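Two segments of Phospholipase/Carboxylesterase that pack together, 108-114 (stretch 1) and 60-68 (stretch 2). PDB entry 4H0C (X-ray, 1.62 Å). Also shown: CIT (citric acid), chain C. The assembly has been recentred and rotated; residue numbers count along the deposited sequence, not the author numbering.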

# COMPACT_ATOMS: atom_id res chain seq x y z
N SER A 108 -4.33 -6.46 -0.89
CA SER A 108 -4.64 -6.91 -2.25
C SER A 108 -4.40 -5.78 -3.28
O SER A 108 -3.28 -5.29 -3.36
CB SER A 108 -6.05 -7.56 -2.31
OG SER A 108 -6.21 -8.37 -3.45
N GLN A 109 -5.42 -5.35 -4.02
CA GLN A 109 -5.26 -4.25 -4.97
C GLN A 109 -4.63 -3.03 -4.31
O GLN A 109 -3.79 -2.37 -4.92
CB GLN A 109 -6.59 -3.88 -5.64
CG GLN A 109 -6.45 -2.94 -6.84
CD GLN A 109 -7.80 -2.43 -7.33
OE1 GLN A 109 -8.59 -1.92 -6.53
NE2 GLN A 109 -8.05 -2.54 -8.64
N GLY A 110 -5.05 -2.75 -3.07
CA GLY A 110 -4.46 -1.66 -2.26
C GLY A 110 -3.02 -1.90 -1.84
O GLY A 110 -2.25 -0.93 -1.70
N ALA A 111 -2.64 -3.17 -1.64
CA ALA A 111 -1.22 -3.50 -1.31
C ALA A 111 -0.34 -3.26 -2.55
O ALA A 111 0.75 -2.74 -2.43
CB ALA A 111 -1.11 -4.94 -0.84
N CYS A 112 -0.83 -3.65 -3.73
CA CYS A 112 -0.10 -3.40 -4.96
C CYS A 112 0.10 -1.90 -5.17
O CYS A 112 1.20 -1.46 -5.51
CB CYS A 112 -0.85 -3.98 -6.16
SG CYS A 112 -1.02 -5.77 -6.03
N LEU A 113 -0.97 -1.13 -4.99
CA LEU A 113 -0.89 0.32 -5.11
C LEU A 113 0.08 0.92 -4.07
O LEU A 113 0.85 1.84 -4.37
CB LEU A 113 -2.27 0.95 -4.99
CG LEU A 113 -2.30 2.47 -5.17
CD1 LEU A 113 -1.73 2.94 -6.52
CD2 LEU A 113 -3.73 2.97 -4.98
N THR A 114 0.03 0.37 -2.85
CA THR A 114 0.92 0.80 -1.78
C THR A 114 2.38 0.62 -2.21
O THR A 114 3.19 1.54 -2.06
CB THR A 114 0.68 0.01 -0.47
OG1 THR A 114 -0.58 0.37 0.09
CG2 THR A 114 1.81 0.26 0.54
C1 CIT C . -7.24 -8.30 -7.33
O1 CIT C . -7.74 -8.08 -8.44
O2 CIT C . -7.79 -7.93 -6.27
C2 CIT C . -5.92 -9.04 -7.27
C3 CIT C . -4.75 -8.05 -7.17
O7 CIT C . -4.94 -7.18 -6.06
C4 CIT C . -3.42 -8.77 -6.98
C5 CIT C . -3.15 -9.03 -5.51
O3 CIT C . -2.29 -8.33 -4.92
O4 CIT C . -3.81 -9.93 -4.95
C6 CIT C . -4.66 -7.15 -8.39
O5 CIT C . -4.63 -5.91 -8.20
O6 CIT C . -4.59 -7.68 -9.51
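Stretch 2 60-68: NSWYPYSFM

Stretch 2, an irregular segment without helix or strand, drapes over the first turn or so of the helix in stretch 1 through a mixed contact: a buried glutamine is held by two hydrogen bonds, and aromatic rings pack against the apolar side chains that follow it. In register, Trp62 lies nearest Gln109 (CA to CA 7.2 Å) and Phe67 nearest Cys112 (CA to CA 7.2 Å), so the pairing rises in the same order along both stretches.

Gln109, extended with chi1 and chi2 both t, carries its amide to Ser61 and Trp62, meeting the side chain of one and the backbone of the other. Trp62 N donates to Gln109 OE1 at 3.0 Å, and Gln109 NE2 donates almost linearly to Ser61 OG at 3.0 Å, so the amide carbonyl accepts while one N-H of NE2 donates. The same NE2 lies over one face of the Tyr63 ring.

Beyond the glutamine the direct contact is largely apolar. Trp62 turns its CB toward the helix, and Leu113 CD2 sits over its five-membered ring, 3.6 Å from the centroid, in a CH-pi contact. Cys112 CB approaches Tyr63 OH at 3.4 Å, while Cys112 SG lies over a face of Phe67, with Phe67 CD1 3.6 Å away. A citrate bridges the two stretches, accepting hydrogen bonds from Tyr63 OH (to O5, 2.7 Å) and Phe67 N (to O6, 2.7 Å) and sharing one with Ser108 OG through O7 (3.1 Å).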

# COMPACT_ATOMS: atom_id res chain seq x y z
N ASN A 60 -14.84 2.05 -6.98
CA ASN A 60 -14.35 1.17 -5.91
C ASN A 60 -13.19 0.28 -6.38
O ASN A 60 -12.99 -0.82 -5.87
CB ASN A 60 -15.47 0.27 -5.36
CG ASN A 60 -16.51 1.02 -4.56
OD1 ASN A 60 -16.41 2.22 -4.32
ND2 ASN A 60 -17.53 0.30 -4.14
N SER A 61 -12.42 0.78 -7.35
CA SER A 61 -11.32 -0.00 -7.91
C SER A 61 -10.23 0.92 -8.43
O SER A 61 -10.49 1.79 -9.27
CB SER A 61 -11.84 -0.92 -9.03
OG SER A 61 -10.77 -1.64 -9.63
N TRP A 62 -9.01 0.71 -7.92
CA TRP A 62 -7.85 1.54 -8.33
C TRP A 62 -7.51 1.48 -9.79
O TRP A 62 -7.12 2.49 -10.38
CB TRP A 62 -6.62 1.25 -7.45
CG TRP A 62 -6.93 1.53 -5.99
CD1 TRP A 62 -6.98 0.62 -4.93
CD2 TRP A 62 -7.22 2.83 -5.40
NE1 TRP A 62 -7.29 1.26 -3.76
CE2 TRP A 62 -7.46 2.60 -3.98
CE3 TRP A 62 -7.33 4.12 -5.91
CZ2 TRP A 62 -7.79 3.65 -3.10
CZ3 TRP A 62 -7.64 5.16 -5.03
CH2 TRP A 62 -7.87 4.93 -3.66
N TYR A 63 -7.67 0.32 -10.40
CA TYR A 63 -7.37 0.14 -11.83
C TYR A 63 -8.15 -1.10 -12.28
O TYR A 63 -8.41 -2.00 -11.46
CB TYR A 63 -5.83 0.01 -12.06
CG TYR A 63 -5.14 -0.91 -11.08
CD1 TYR A 63 -5.18 -2.31 -11.26
CD2 TYR A 63 -4.50 -0.42 -9.94
CE1 TYR A 63 -4.59 -3.17 -10.33
CE2 TYR A 63 -3.88 -1.26 -9.05
CZ TYR A 63 -3.96 -2.64 -9.23
OH TYR A 63 -3.39 -3.48 -8.32
N PRO A 64 -8.53 -1.16 -13.57
CA PRO A 64 -9.58 -2.13 -14.00
C PRO A 64 -9.22 -3.62 -14.08
O PRO A 64 -10.12 -4.46 -13.97
CB PRO A 64 -9.96 -1.63 -15.40
CG PRO A 64 -8.74 -0.87 -15.87
CD PRO A 64 -8.23 -0.18 -14.63
N TYR A 65 -7.95 -3.93 -14.30
CA TYR A 65 -7.50 -5.28 -14.60
C TYR A 65 -6.52 -5.80 -13.57
O TYR A 65 -6.15 -5.06 -12.64
CB TYR A 65 -6.89 -5.29 -16.00
CG TYR A 65 -7.87 -4.79 -17.05
CD1 TYR A 65 -9.12 -5.41 -17.21
CD2 TYR A 65 -7.56 -3.71 -17.87
CE1 TYR A 65 -10.02 -4.98 -18.17
CE2 TYR A 65 -8.45 -3.28 -18.84
CZ TYR A 65 -9.68 -3.91 -18.97
OH TYR A 65 -10.56 -3.46 -19.92
N SER A 66 -6.09 -7.06 -13.72
CA SER A 66 -5.02 -7.61 -12.88
C SER A 66 -3.87 -6.63 -12.79
O SER A 66 -3.51 -5.98 -13.78
CB SER A 66 -4.49 -8.92 -13.47
OG SER A 66 -3.31 -9.32 -12.81
N PHE A 67 -3.25 -6.55 -11.60
CA PHE A 67 -2.04 -5.76 -11.43
C PHE A 67 -0.92 -6.20 -12.37
O PHE A 67 -0.02 -5.41 -12.67
CB PHE A 67 -1.58 -5.74 -9.95
CG PHE A 67 -0.72 -6.91 -9.53
CD1 PHE A 67 0.59 -6.70 -9.09
CD2 PHE A 67 -1.23 -8.22 -9.50
CE1 PHE A 67 1.38 -7.77 -8.66
CE2 PHE A 67 -0.45 -9.28 -9.07
CZ PHE A 67 0.86 -9.06 -8.67
N MSE A 68 -1.00 -7.44 -12.86
CA MSE A 68 -0.02 -7.93 -13.82
C MSE A 68 -0.44 -7.91 -15.30
O MSE A 68 0.24 -8.49 -16.15
CB MSE A 68 0.50 -9.29 -13.39
CG MSE A 68 1.49 -9.06 -12.23
SE MSE A 68 2.27 -10.65 -11.68
CE MSE A 68 0.64 -11.67 -11.66